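Long-range contacts in SusD homolog (Bacteroides thetaiotaomicron, PDB 4MRU), which probably binds mucin O-glycans at the bacterial surface as a SusD-like outer membrane lipoprotein that helps capture sugars for uptake: residues 65-71 and 296-300; 104-109 and 169-173; 306-311 and 381-385. All coordinates share one frame. Numbering follows the deposited sequence.

Overall arrangement
SusD-like proteins combine a helical, TPR-like scaffold with long loops, and the three contacts sample both. Contact 2 joins two scaffold helices, 104-125 and 152-173. Contact 1 ties the loop between strand 58-60 and helix 81-100 to the loop leading into helix 304-309; the chain between its segments includes contact 2, whose centre nevertheless lies about 45 Å away, across the middle of the molecule. Contact 3 follows in sequence, joining helix 304-309 and its exit to the loop before helix 408-423. Its centre is about 15 Å from that of contact 1, and S300 OG meets M307 CE at 3.4 Å. Contacts 1 and 3 are thus neighbours, and contact 3 lies about 50 Å from contact 2, centre to centre.

Contact 1. Residues 65-71 and 296-300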
ATOM      1  N   TRP A  65      11.027  13.350  18.330  1.00 24.95           N
ATOM      2  CA  TRP A  65      10.591  13.813  17.012  1.00 26.70           C
ATOM      3  C   TRP A  65       9.290  14.621  17.151  1.00 25.74           C
ATOM      4  O   TRP A  65       8.242  14.058  17.501  1.00 25.52           O
ATOM      5  CB  TRP A  65      10.360  12.667  16.024  1.00 24.86           C
ATOM      6  CG  TRP A  65      11.562  11.801  15.667  1.00 22.42           C
ATOM      7  CD1 TRP A  65      12.862  12.010  16.034  1.00 25.84           C
ATOM      8  CD2 TRP A  65      11.566  10.641  14.840  1.00 21.99           C
ATOM      9  NE1 TRP A  65      13.662  11.026  15.516  1.00 23.86           N
ATOM     10  CE2 TRP A  65      12.897  10.181  14.768  1.00 23.73           C
ATOM     11  CE3 TRP A  65      10.576   9.920  14.170  1.00 23.25           C
ATOM     12  CZ2 TRP A  65      13.258   9.064  14.060  1.00 22.43           C
ATOM     13  CZ3 TRP A  65      10.945   8.796  13.472  1.00 24.02           C
ATOM     14  CH2 TRP A  65      12.271   8.367  13.442  1.00 23.83           C
ATOM     15  N   LEU A  66       9.353  15.896  16.790  1.00 22.74           N
ATOM     16  CA  LEU A  66       8.175  16.792  16.873  1.00 24.00           C
ATOM     17  C   LEU A  66       7.580  17.229  15.531  1.00 23.17           C
ATOM     18  O   LEU A  66       6.502  17.833  15.512  1.00 22.35           O
ATOM     19  CB  LEU A  66       8.549  18.028  17.680  1.00 25.37           C
ATOM     20  CG  LEU A  66       8.999  17.710  19.129  1.00 29.67           C
ATOM     21  CD1 LEU A  66       9.402  18.983  19.843  1.00 29.63           C
ATOM     22  CD2 LEU A  66       7.928  16.991  19.906  1.00 33.16           C
ATOM     23  N   GLU A  67       8.282  16.929  14.432  1.00 22.09           N
ATOM     24  CA  GLU A  67       7.790  17.122  13.071  1.00 22.46           C
ATOM     25  C   GLU A  67       7.715  15.781  12.380  1.00 23.36           C
ATOM     26  O   GLU A  67       8.656  15.359  11.692  1.00 22.69           O
ATOM     27  CB  GLU A  67       8.700  18.075  12.305  1.00 22.40           C
ATOM     28  CG  GLU A  67       8.849  19.423  12.979  1.00 25.95           C
ATOM     29  CD  GLU A  67       9.796  20.329  12.195  1.00 36.38           C
ATOM     30  OE1 GLU A  67       9.368  20.939  11.188  1.00 44.38           O
ATOM     31  OE2 GLU A  67      10.962  20.439  12.584  1.00 45.59           O
ATOM     32  N   LYS A  68       6.547  15.134  12.531  1.00 24.13           N
ATOM     33  CA  LYS A  68       6.353  13.767  12.154  1.00 18.93           C
ATOM     34  C   LYS A  68       5.246  13.587  11.127  1.00 20.90           C
ATOM     35  O   LYS A  68       4.243  14.313  11.091  1.00 20.29           O
ATOM     36  CB  LYS A  68       5.979  12.949  13.381  1.00 20.63           C
ATOM     37  CG  LYS A  68       7.018  12.885  14.469  1.00 22.19           C
ATOM     38  CD  LYS A  68       6.696  11.778  15.485  1.00 23.55           C
ATOM     39  CE  LYS A  68       5.470  12.133  16.320  1.00 24.20           C
ATOM     40  NZ  LYS A  68       5.213  11.128  17.387  1.00 27.61           N
ATOM     41  N   TYR A  69       5.404  12.545  10.316  1.00 20.23           N
ATOM     42  CA  TYR A  69       4.348  12.151   9.418  1.00 17.77           C
ATOM     43  C   TYR A  69       3.078  11.872  10.231  1.00 18.51           C
ATOM     44  O   TYR A  69       1.980  12.344   9.838  1.00 16.76           O
ATOM     45  CB  TYR A  69       4.717  10.917   8.587  1.00 19.64           C
ATOM     46  CG  TYR A  69       5.620  11.183   7.377  1.00 18.72           C
ATOM     47  CD1 TYR A  69       6.993  11.341   7.510  1.00 18.97           C
ATOM     48  CD2 TYR A  69       5.079  11.282   6.109  1.00 21.96           C
ATOM     49  CE1 TYR A  69       7.809  11.559   6.392  1.00 20.45           C
ATOM     50  CE2 TYR A  69       5.875  11.525   4.995  1.00 22.93           C
ATOM     51  CZ  TYR A  69       7.226  11.665   5.134  1.00 24.69           C
ATOM     52  OH  TYR A  69       7.970  11.864   4.010  1.00 22.59           O
ATOM     53  N   SER A  70       3.198  11.172  11.369  1.00 18.00           N
ATOM     54  CA  SER A  70       1.983  10.724  12.123  1.00 16.93           C
ATOM     55  C   SER A  70       1.147  11.886  12.695  1.00 17.79           C
ATOM     56  O   SER A  70      -0.071  11.738  12.902  1.00 19.69           O
ATOM     57  CB  SER A  70       2.344   9.772  13.233  1.00 18.19           C
ATOM     58  OG  SER A  70       3.195  10.400  14.146  1.00 21.77           O
ATOM     59  N   THR A  71       1.790  13.027  12.913  1.00 15.79           N
ATOM     60  CA  THR A  71       1.091  14.242  13.409  1.00 15.78           C
ATOM     61  C   THR A  71       0.825  15.276  12.298  1.00 16.92           C
ATOM     62  O   THR A  71       0.422  16.420  12.571  1.00 18.26           O
ATOM     63  CB  THR A  71       1.838  14.877  14.601  1.00 16.82           C
ATOM     64  OG1 THR A  71       3.207  15.134  14.271  1.00 18.01           O
ATOM     65  CG2 THR A  71       1.724  13.951  15.807  1.00 19.21           C
ATOM     66  N   ILE A 296      -1.404   6.265  17.265  1.00 17.95           N
ATOM     67  CA  ILE A 296      -0.725   7.009  16.192  1.00 19.91           C
ATOM     68  C   ILE A 296      -1.130   8.482  16.196  1.00 17.58           C
ATOM     69  O   ILE A 296      -2.304   8.786  16.244  1.00 18.48           O
ATOM     70  CB  ILE A 296      -1.023   6.390  14.814  1.00 19.20           C
ATOM     71  CG1 ILE A 296      -0.439   4.987  14.779  1.00 22.06           C
ATOM     72  CG2 ILE A 296      -0.461   7.252  13.679  1.00 22.08           C
ATOM     73  CD1 ILE A 296      -0.921   4.159  13.627  1.00 20.27           C
ATOM     74  N   GLY A 297      -0.134   9.357  16.134  1.00 17.64           N
ATOM     75  CA  GLY A 297      -0.352  10.808  16.173  1.00 16.95           C
ATOM     76  C   GLY A 297      -0.379  11.453  17.555  1.00 19.07           C
ATOM     77  O   GLY A 297      -1.362  12.096  17.940  1.00 20.84           O
ATOM     78  N   ILE A 298       0.728  11.306  18.267  1.00 18.42           N
ATOM     79  CA  ILE A 298       0.874  11.734  19.608  1.00 20.33           C
ATOM     80  C   ILE A 298       2.268  12.336  19.805  1.00 21.70           C
ATOM     81  O   ILE A 298       3.113  12.137  18.968  1.00 19.61           O
ATOM     82  CB  ILE A 298       0.761  10.547  20.570  1.00 21.46           C
ATOM     83  CG1 ILE A 298       1.843   9.511  20.275  1.00 21.97           C
ATOM     84  CG2 ILE A 298      -0.647   9.925  20.498  1.00 23.09           C
ATOM     85  CD1 ILE A 298       2.005   8.442  21.335  1.00 29.57           C
ATOM     86  N   ASN A 299       2.465  13.035  20.928  1.00 22.18           N
ATOM     87  CA  ASN A 299       3.776  13.436  21.425  1.00 20.55           C
ATOM     88  C   ASN A 299       3.891  12.861  22.828  1.00 20.15           C
ATOM     89  O   ASN A 299       3.478  13.480  23.789  1.00 21.46           O
ATOM     90  CB  ASN A 299       3.952  14.962  21.433  1.00 26.50           C
ATOM     91  CG  ASN A 299       3.961  15.612  20.032  1.00 28.45           C
ATOM     92  OD1 ASN A 299       3.689  16.801  19.914  1.00 32.39           O
ATOM     93  ND2 ASN A 299       4.331  14.890  19.034  1.00 28.20           N
ATOM     94  N   SER A 300       4.366  11.629  22.956  1.00 20.30           N
ATOM     95  CA  SER A 300       4.383  10.976  24.256  1.00 21.46           C
ATOM     96  C   SER A 300       5.267  11.720  25.248  1.00 22.60           C
ATOM     97  O   SER A 300       6.350  12.155  24.884  1.00 23.36           O
ATOM     98  CB  SER A 300       4.913   9.540  24.142  1.00 26.88           C
ATOM     99  OG  SER A 300       5.026   8.915  25.425  1.00 26.47           O
TER
HETATM  100  O   HOH W   1       6.877  12.841  19.610  1.00 36.75           O
HETATM  101  O   HOH W   2       4.656  15.913  16.448  1.00 24.25           O
HETATM  102  O   HOH W   3       2.775   9.629  16.761  1.00 29.58           O
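Neither segment is a regular helix or strand, and no backbone hydrogen bond joins them. They draw closest at T71 and G297, whose CA atoms lie 4.6 Å apart, and diverge to 7.2 Å at L66 and N299. At phi 89° and psi 60°, a CB on G297 would jam against the carbonyl O of I296 and also crowd S70 O (3.4 Å from G297 CA), so the backbone suits glycine. Beside it, T71 CG2 packs 3.7 Å from I298 N, and S70 CB meets I296 CG2 at 3.8 Å. K68 NZ donates across to I298 O at 2.8 Å. Waters fill the seam. At the wider end, water 2 donates to T71 OG1 and accepts from N299 ND2; nearer G297, water 3 accepts from K68 NZ and I298 N and donates to S70 OG. Beyond the pair, E60 accepts from S70 OG, N73 bonds T71 OG1, and K449 holds N299 OD1. The result is a buried, water-mediated loop-to-loop junction of a SusD-like fold.

Contact 2. Residues 104-109 and 169-173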
ATOM      1  N   PRO A 104      12.045  -7.742 -26.696  1.00 30.73           N
ATOM      2  CA  PRO A 104      10.737  -7.280 -26.223  1.00 26.77           C
ATOM      3  C   PRO A 104      10.466  -7.654 -24.754  1.00 26.49           C
ATOM      4  O   PRO A 104       9.937  -6.850 -24.046  1.00 25.17           O
ATOM      5  CB  PRO A 104       9.744  -7.997 -27.122  1.00 27.61           C
ATOM      6  CG  PRO A 104      10.510  -8.334 -28.364  1.00 30.97           C
ATOM      7  CD  PRO A 104      11.954  -8.479 -27.971  1.00 32.46           C
ATOM      8  N   VAL A 105      10.904  -8.817 -24.288  1.00 27.35           N
ATOM      9  CA  VAL A 105      10.636  -9.202 -22.883  1.00 23.86           C
ATOM     10  C   VAL A 105      11.377  -8.313 -21.872  1.00 24.32           C
ATOM     11  O   VAL A 105      10.814  -7.931 -20.845  1.00 25.79           O
ATOM     12  CB  VAL A 105      11.003 -10.671 -22.646  1.00 31.76           C
ATOM     13  CG1 VAL A 105      10.956 -11.023 -21.158  1.00 31.18           C
ATOM     14  CG2 VAL A 105      10.056 -11.549 -23.427  1.00 31.28           C
ATOM     15  N   ALA A 106      12.637  -7.982 -22.145  1.00 23.85           N
ATOM     16  CA  ALA A 106      13.368  -7.097 -21.261  1.00 23.83           C
ATOM     17  C   ALA A 106      12.653  -5.765 -21.162  1.00 23.40           C
ATOM     18  O   ALA A 106      12.509  -5.213 -20.088  1.00 22.24           O
ATOM     19  CB  ALA A 106      14.764  -6.854 -21.791  1.00 27.98           C
ATOM     20  N   LEU A 107      12.262  -5.221 -22.313  1.00 22.17           N
ATOM     21  CA  LEU A 107      11.574  -3.902 -22.372  1.00 24.66           C
ATOM     22  C   LEU A 107      10.226  -3.974 -21.672  1.00 23.70           C
ATOM     23  O   LEU A 107       9.810  -3.038 -20.995  1.00 21.84           O
ATOM     24  CB  LEU A 107      11.418  -3.469 -23.823  1.00 26.89           C
ATOM     25  CG  LEU A 107      12.735  -3.279 -24.609  1.00 28.36           C
ATOM     26  CD1 LEU A 107      12.470  -2.889 -26.061  1.00 33.03           C
ATOM     27  CD2 LEU A 107      13.621  -2.246 -23.947  1.00 30.62           C
ATOM     28  N   ALA A 108       9.543  -5.103 -21.817  1.00 23.33           N
ATOM     29  CA  ALA A 108       8.224  -5.257 -21.190  1.00 20.72           C
ATOM     30  C   ALA A 108       8.356  -5.342 -19.685  1.00 23.75           C
ATOM     31  O   ALA A 108       7.614  -4.708 -18.949  1.00 22.40           O
ATOM     32  CB  ALA A 108       7.541  -6.492 -21.707  1.00 23.98           C
ATOM     33  N   LEU A 109       9.321  -6.095 -19.202  1.00 22.60           N
ATOM     34  CA  LEU A 109       9.536  -6.152 -17.755  1.00 23.23           C
ATOM     35  C   LEU A 109       9.940  -4.787 -17.173  1.00 24.21           C
ATOM     36  O   LEU A 109       9.458  -4.410 -16.099  1.00 19.54           O
ATOM     37  CB  LEU A 109      10.583  -7.200 -17.395  1.00 25.21           C
ATOM     38  CG  LEU A 109      10.133  -8.641 -17.623  1.00 28.18           C
ATOM     39  CD1 LEU A 109      11.302  -9.604 -17.399  1.00 31.37           C
ATOM     40  CD2 LEU A 109       8.971  -9.020 -16.717  1.00 27.91           C
ATOM     41  N   ALA A 169       3.682  -8.169 -25.128  1.00 21.21           N
ATOM     42  CA  ALA A 169       5.027  -8.582 -25.443  1.00 22.93           C
ATOM     43  C   ALA A 169       5.387  -9.846 -24.647  1.00 22.61           C
ATOM     44  O   ALA A 169       6.058 -10.741 -25.171  1.00 27.04           O
ATOM     45  CB  ALA A 169       6.026  -7.459 -25.185  1.00 25.02           C
ATOM     46  N   LEU A 170       4.907  -9.944 -23.413  1.00 22.58           N
ATOM     47  CA  LEU A 170       5.096 -11.153 -22.625  1.00 23.31           C
ATOM     48  C   LEU A 170       4.347 -12.356 -23.233  1.00 25.07           C
ATOM     49  O   LEU A 170       4.927 -13.442 -23.405  1.00 23.93           O
ATOM     50  CB  LEU A 170       4.613 -10.949 -21.204  1.00 21.63           C
ATOM     51  CG  LEU A 170       5.499  -9.999 -20.384  1.00 26.58           C
ATOM     52  CD1 LEU A 170       4.881  -9.838 -19.014  1.00 28.88           C
ATOM     53  CD2 LEU A 170       6.949 -10.467 -20.284  1.00 33.15           C
ATOM     54  N   GLU A 171       3.074 -12.150 -23.556  1.00 25.11           N
ATOM     55  CA  GLU A 171       2.283 -13.197 -24.151  1.00 26.53           C
ATOM     56  C   GLU A 171       2.892 -13.663 -25.466  1.00 26.58           C
ATOM     57  O   GLU A 171       2.934 -14.852 -25.713  1.00 27.10           O
ATOM     58  CB  GLU A 171       0.884 -12.703 -24.397  1.00 26.27           C
ATOM     59  CG  GLU A 171      -0.085 -13.709 -25.025  1.00 36.02           C
ATOM     60  CD  GLU A 171      -1.434 -13.062 -25.294  1.00 36.81           C
ATOM     61  OE1 GLU A 171      -1.535 -12.253 -26.239  1.00 62.05           O
ATOM     62  OE2 GLU A 171      -2.376 -13.303 -24.542  1.00 47.08           O
ATOM     63  N   ASP A 172       3.311 -12.738 -26.332  1.00 26.11           N
ATOM     64  CA  ASP A 172       3.842 -13.114 -27.642  1.00 28.96           C
ATOM     65  C   ASP A 172       5.214 -13.769 -27.596  1.00 33.39           C
ATOM     66  O   ASP A 172       5.611 -14.417 -28.582  1.00 30.74           O
ATOM     67  CB  ASP A 172       3.953 -11.907 -28.557  1.00 30.08           C
ATOM     68  CG  ASP A 172       2.594 -11.362 -28.974  1.00 40.76           C
ATOM     69  OD1 ASP A 172       1.582 -12.069 -28.830  1.00 43.97           O
ATOM     70  OD2 ASP A 172       2.547 -10.213 -29.463  1.00 46.60           O
ATOM     71  N   ASN A 173       5.947 -13.629 -26.492  1.00 26.89           N
ATOM     72  CA  ASN A 173       7.299 -14.199 -26.416  1.00 29.93           C
ATOM     73  C   ASN A 173       7.541 -15.278 -25.348  1.00 32.94           C
ATOM     74  O   ASN A 173       8.606 -15.903 -25.320  1.00 35.39           O
ATOM     75  CB  ASN A 173       8.293 -13.077 -26.198  1.00 29.00           C
ATOM     76  CG  ASN A 173       8.415 -12.219 -27.416  1.00 36.54           C
ATOM     77  OD1 ASN A 173       9.056 -12.608 -28.382  1.00 35.07           O
ATOM     78  ND2 ASN A 173       7.759 -11.064 -27.403  1.00 29.61           N
TER
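Antiparallel packing of neighbouring helices is the basic building principle of the TPR-like scaffold in SusD-family proteins, and this pair illustrates it with small residues at the interface. The start of helix 104-125 lies against the last turn of helix 152-173, with the short segment axes 9.1 Å apart at closest approach and their directions at 150°. P104 and A169 have CA atoms 5.9 Å apart, as do V105 and L170. The small alanine side chains are consistent with this spacing: A108 CB and A169 CB touch at 3.9 Å, so where the helices face each other neither presents a large bump. A169 CB also sits 4.2 Å from P104 CB. The A169 methyl thus fits between P104 and A108, one turn apart on the partner helix.

Larger side chains fill the flank. L170 turns its CD2 into the hollow bordered by V105, A108 and L109, coming within 4.1 Å of V105 CG1 and 4.3 Å of both A108 CB and L109 CD2. From outside the pair, F181 covers V105 and L109, while helix 192-209 contributes L192 against V105 and W195 against L109. Toward the end of helix 152-173, V105 CG2 packs against N173 CB at 3.6 Å. The amide of N173 folds back on its own helix: ND2 donates to A169 O at 2.8 Å and lies 3.7 Å from P104 CB.

Contact 3. Residues 306-311 and 381-385; sequences DMITSY and YTDPL. With EDO (1,2-ethanediol), chain I.
The apolar centre is L385, whose CA-to-CB bond points toward segment 306-311. With chi1 m and chi2 t, it places CD1 3.4 Å from CE of M307, a selenomethionine, 4.1 Å from Y311 CE2 and 4.2 Å from D306 CB. Its CD2 lies 3.7 Å from S310 OG. P384 flanks this centre, with CG 3.6 Å from Y311 CE1 and 3.8 Å from S310 O. The closest CA atoms belong to S310 and P384, 7.2 Å apart.

Residues 306-309 are helical; S310 has phi/psi -93/-10, and Y311 is extended (-126/148). S310, in the m rotamer, donates from OG to D306 O at 2.7 Å. Segment 381-385 is extended through D383, then turns at P384 (-60/-21) and L385 (-91/-2).

At the polar edge, Y311 (chi1 m, chi2 -76°) donates from its hydroxyl to D383: OH to OD1 is 2.6 Å. Water 5 donates to Y311 OH and D383 OD2, each at 2.8 Å; water 4 donates to Y381 OH at 2.8 Å, and G293 O also bonds that hydroxyl. Farther out, T382 N donates to O2 of a 1,2-ethanediol, probably from the crystallisation liquor, at 2.7 Å. D383, with chi1 t, also accepts the backbone N of L385 at OD1, 2.9 Å away, and so forms an Asx turn whose OD1 also accepts from Y311, tying this loop to segment 306-311.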
ATOM      1  N   ASP A 306      10.433   3.278  26.949  1.00 24.81           N
ATOM      2  CA  ASP A 306       9.020   2.976  27.263  1.00 22.80           C
ATOM      3  C   ASP A 306       8.197   2.620  26.000  1.00 24.03           C
ATOM      4  O   ASP A 306       7.366   1.703  25.995  1.00 26.31           O
ATOM      5  CB  ASP A 306       8.343   4.174  27.960  1.00 24.13           C
ATOM      6  CG  ASP A 306       8.831   4.450  29.368  1.00 29.94           C
ATOM      7  OD1 ASP A 306       9.239   3.508  30.042  1.00 26.07           O
ATOM      8  OD2 ASP A 306       8.785   5.640  29.833  1.00 32.61           O
HETATM    9  N   MSE A 307       8.387   3.390  24.930  1.00 23.78           N
HETATM   10  CA  MSE A 307       7.662   3.192  23.660  1.00 22.02           C
HETATM   11  C   MSE A 307       8.131   1.940  22.978  1.00 23.79           C
HETATM   12  O   MSE A 307       7.349   1.238  22.372  1.00 23.21           O
HETATM   13  CB  MSE A 307       7.873   4.345  22.665  1.00 24.66           C
HETATM   14  CG  MSE A 307       7.521   5.742  23.158  1.00 30.52           C
HETATM   15 SE   MSE A 307       5.591   5.888  23.618  0.75 42.44          SE
HETATM   16  CE  MSE A 307       5.866   5.640  25.478  1.00 30.74           C
ATOM     17  N   ILE A 308       9.418   1.648  23.080  1.00 22.39           N
ATOM     18  CA  ILE A 308       9.998   0.477  22.430  1.00 20.87           C
ATOM     19  C   ILE A 308       9.574  -0.808  23.138  1.00 19.73           C
ATOM     20  O   ILE A 308       9.223  -1.769  22.504  1.00 20.17           O
ATOM     21  CB  ILE A 308      11.531   0.581  22.409  1.00 22.44           C
ATOM     22  CG1 ILE A 308      11.969   1.623  21.375  1.00 24.51           C
ATOM     23  CG2 ILE A 308      12.198  -0.779  22.146  1.00 23.60           C
ATOM     24  CD1 ILE A 308      13.384   2.121  21.598  1.00 26.49           C
ATOM     25  N   THR A 309       9.532  -0.787  24.466  1.00 21.59           N
ATOM     26  CA  THR A 309       9.274  -2.024  25.235  1.00 20.23           C
ATOM     27  C   THR A 309       7.801  -2.257  25.600  1.00 20.64           C
ATOM     28  O   THR A 309       7.441  -3.369  25.929  1.00 26.43           O
ATOM     29  CB  THR A 309      10.111  -2.071  26.526  1.00 21.98           C
ATOM     30  OG1 THR A 309       9.805  -0.936  27.341  1.00 21.26           O
ATOM     31  CG2 THR A 309      11.649  -2.106  26.214  1.00 23.08           C
ATOM     32  N   SER A 310       6.957  -1.240  25.527  1.00 22.44           N
ATOM     33  CA  SER A 310       5.571  -1.386  25.998  1.00 21.13           C
ATOM     34  C   SER A 310       4.580  -1.780  24.912  1.00 19.61           C
ATOM     35  O   SER A 310       3.404  -2.030  25.200  1.00 22.47           O
ATOM     36  CB  SER A 310       5.107  -0.077  26.610  1.00 20.07           C
ATOM     37  OG  SER A 310       5.950   0.235  27.696  1.00 20.14           O
ATOM     38  N   TYR A 311       5.034  -1.748  23.659  1.00 17.20           N
ATOM     39  CA  TYR A 311       4.184  -2.026  22.511  1.00 19.24           C
ATOM     40  C   TYR A 311       4.794  -3.122  21.639  1.00 18.66           C
ATOM     41  O   TYR A 311       5.993  -3.252  21.544  1.00 19.39           O
ATOM     42  CB  TYR A 311       3.958  -0.753  21.681  1.00 21.43           C
ATOM     43  CG  TYR A 311       3.385   0.327  22.542  1.00 21.67           C
ATOM     44  CD1 TYR A 311       2.050   0.300  22.916  1.00 20.73           C
ATOM     45  CD2 TYR A 311       4.169   1.383  22.970  1.00 23.63           C
ATOM     46  CE1 TYR A 311       1.519   1.279  23.738  1.00 24.80           C
ATOM     47  CE2 TYR A 311       3.655   2.362  23.794  1.00 21.97           C
ATOM     48  CZ  TYR A 311       2.325   2.303  24.187  1.00 25.96           C
ATOM     49  OH  TYR A 311       1.805   3.278  25.007  1.00 24.11           O
ATOM     50  N   TYR A 381      -9.633   0.878  22.539  1.00 22.03           N
ATOM     51  CA  TYR A 381      -8.180   0.977  22.717  1.00 23.24           C
ATOM     52  C   TYR A 381      -7.779   1.245  24.157  1.00 22.74           C
ATOM     53  O   TYR A 381      -8.059   2.316  24.698  1.00 21.61           O
ATOM     54  CB  TYR A 381      -7.583   2.063  21.838  1.00 21.81           C
ATOM     55  CG  TYR A 381      -6.094   2.198  22.095  1.00 20.32           C
ATOM     56  CD1 TYR A 381      -5.244   1.122  21.983  1.00 20.82           C
ATOM     57  CD2 TYR A 381      -5.542   3.416  22.413  1.00 20.51           C
ATOM     58  CE1 TYR A 381      -3.886   1.237  22.239  1.00 22.01           C
ATOM     59  CE2 TYR A 381      -4.202   3.545  22.695  1.00 21.86           C
ATOM     60  CZ  TYR A 381      -3.365   2.466  22.600  1.00 19.91           C
ATOM     61  OH  TYR A 381      -2.017   2.657  22.839  1.00 20.60           O
ATOM     62  N   THR A 382      -7.128   0.282  24.809  1.00 21.26           N
ATOM     63  CA  THR A 382      -6.552   0.551  26.146  1.00 24.67           C
ATOM     64  C   THR A 382      -5.062   0.716  26.006  1.00 23.20           C
ATOM     65  O   THR A 382      -4.355  -0.236  25.678  1.00 24.04           O
ATOM     66  CB  THR A 382      -6.886  -0.566  27.149  1.00 26.70           C
ATOM     67  OG1 THR A 382      -8.315  -0.712  27.223  1.00 25.78           O
ATOM     68  CG2 THR A 382      -6.343  -0.244  28.532  1.00 29.79           C
ATOM     69  N   ASP A 383      -4.571   1.938  26.240  1.00 20.28           N
ATOM     70  CA  ASP A 383      -3.139   2.218  26.228  1.00 19.37           C
ATOM     71  C   ASP A 383      -2.529   1.621  27.487  1.00 20.33           C
ATOM     72  O   ASP A 383      -2.865   2.042  28.584  1.00 21.17           O
ATOM     73  CB  ASP A 383      -2.936   3.712  26.163  1.00 22.47           C
ATOM     74  CG  ASP A 383      -1.464   4.131  26.104  1.00 23.54           C
ATOM     75  OD1 ASP A 383      -0.564   3.252  26.136  1.00 20.64           O
ATOM     76  OD2 ASP A 383      -1.229   5.375  26.063  1.00 22.80           O
ATOM     77  N   PRO A 384      -1.629   0.635  27.357  1.00 20.91           N
ATOM     78  CA  PRO A 384      -1.027   0.081  28.571  1.00 22.33           C
ATOM     79  C   PRO A 384      -0.260   1.126  29.390  1.00 25.03           C
ATOM     80  O   PRO A 384      -0.092   0.932  30.585  1.00 27.52           O
ATOM     81  CB  PRO A 384      -0.048  -0.988  28.024  1.00 24.18           C
ATOM     82  CG  PRO A 384       0.290  -0.482  26.618  1.00 22.11           C
ATOM     83  CD  PRO A 384      -1.036   0.036  26.137  1.00 23.37           C
ATOM     84  N   LEU A 385       0.157   2.247  28.792  1.00 25.59           N
ATOM     85  CA  LEU A 385       0.779   3.342  29.575  1.00 23.27           C
ATOM     86  C   LEU A 385      -0.219   4.382  30.072  1.00 24.75           C
ATOM     87  O   LEU A 385       0.153   5.332  30.754  1.00 22.40           O
ATOM     88  CB  LEU A 385       1.913   4.005  28.764  1.00 24.60           C
ATOM     89  CG  LEU A 385       3.046   3.035  28.416  1.00 25.65           C
ATOM     90  CD1 LEU A 385       4.136   3.756  27.645  1.00 31.80           C
ATOM     91  CD2 LEU A 385       3.650   2.382  29.653  1.00 32.73           C
TER
HETATM   92  C1  EDO I 607      -7.280  -3.849  22.022  1.00 35.54           C
HETATM   93  O1  EDO I 607      -6.946  -4.926  22.919  1.00 34.82           O
HETATM   94  C2  EDO I 607      -6.409  -2.620  22.277  1.00 39.97           C
HETATM   95  O2  EDO I 607      -6.493  -2.079  23.632  1.00 32.10           O
HETATM   96  O   HOH W   4      -0.290   4.889  22.826  1.00 21.89           O
HETATM   97  O   HOH W   5       1.322   6.032  25.108  1.00 28.11           O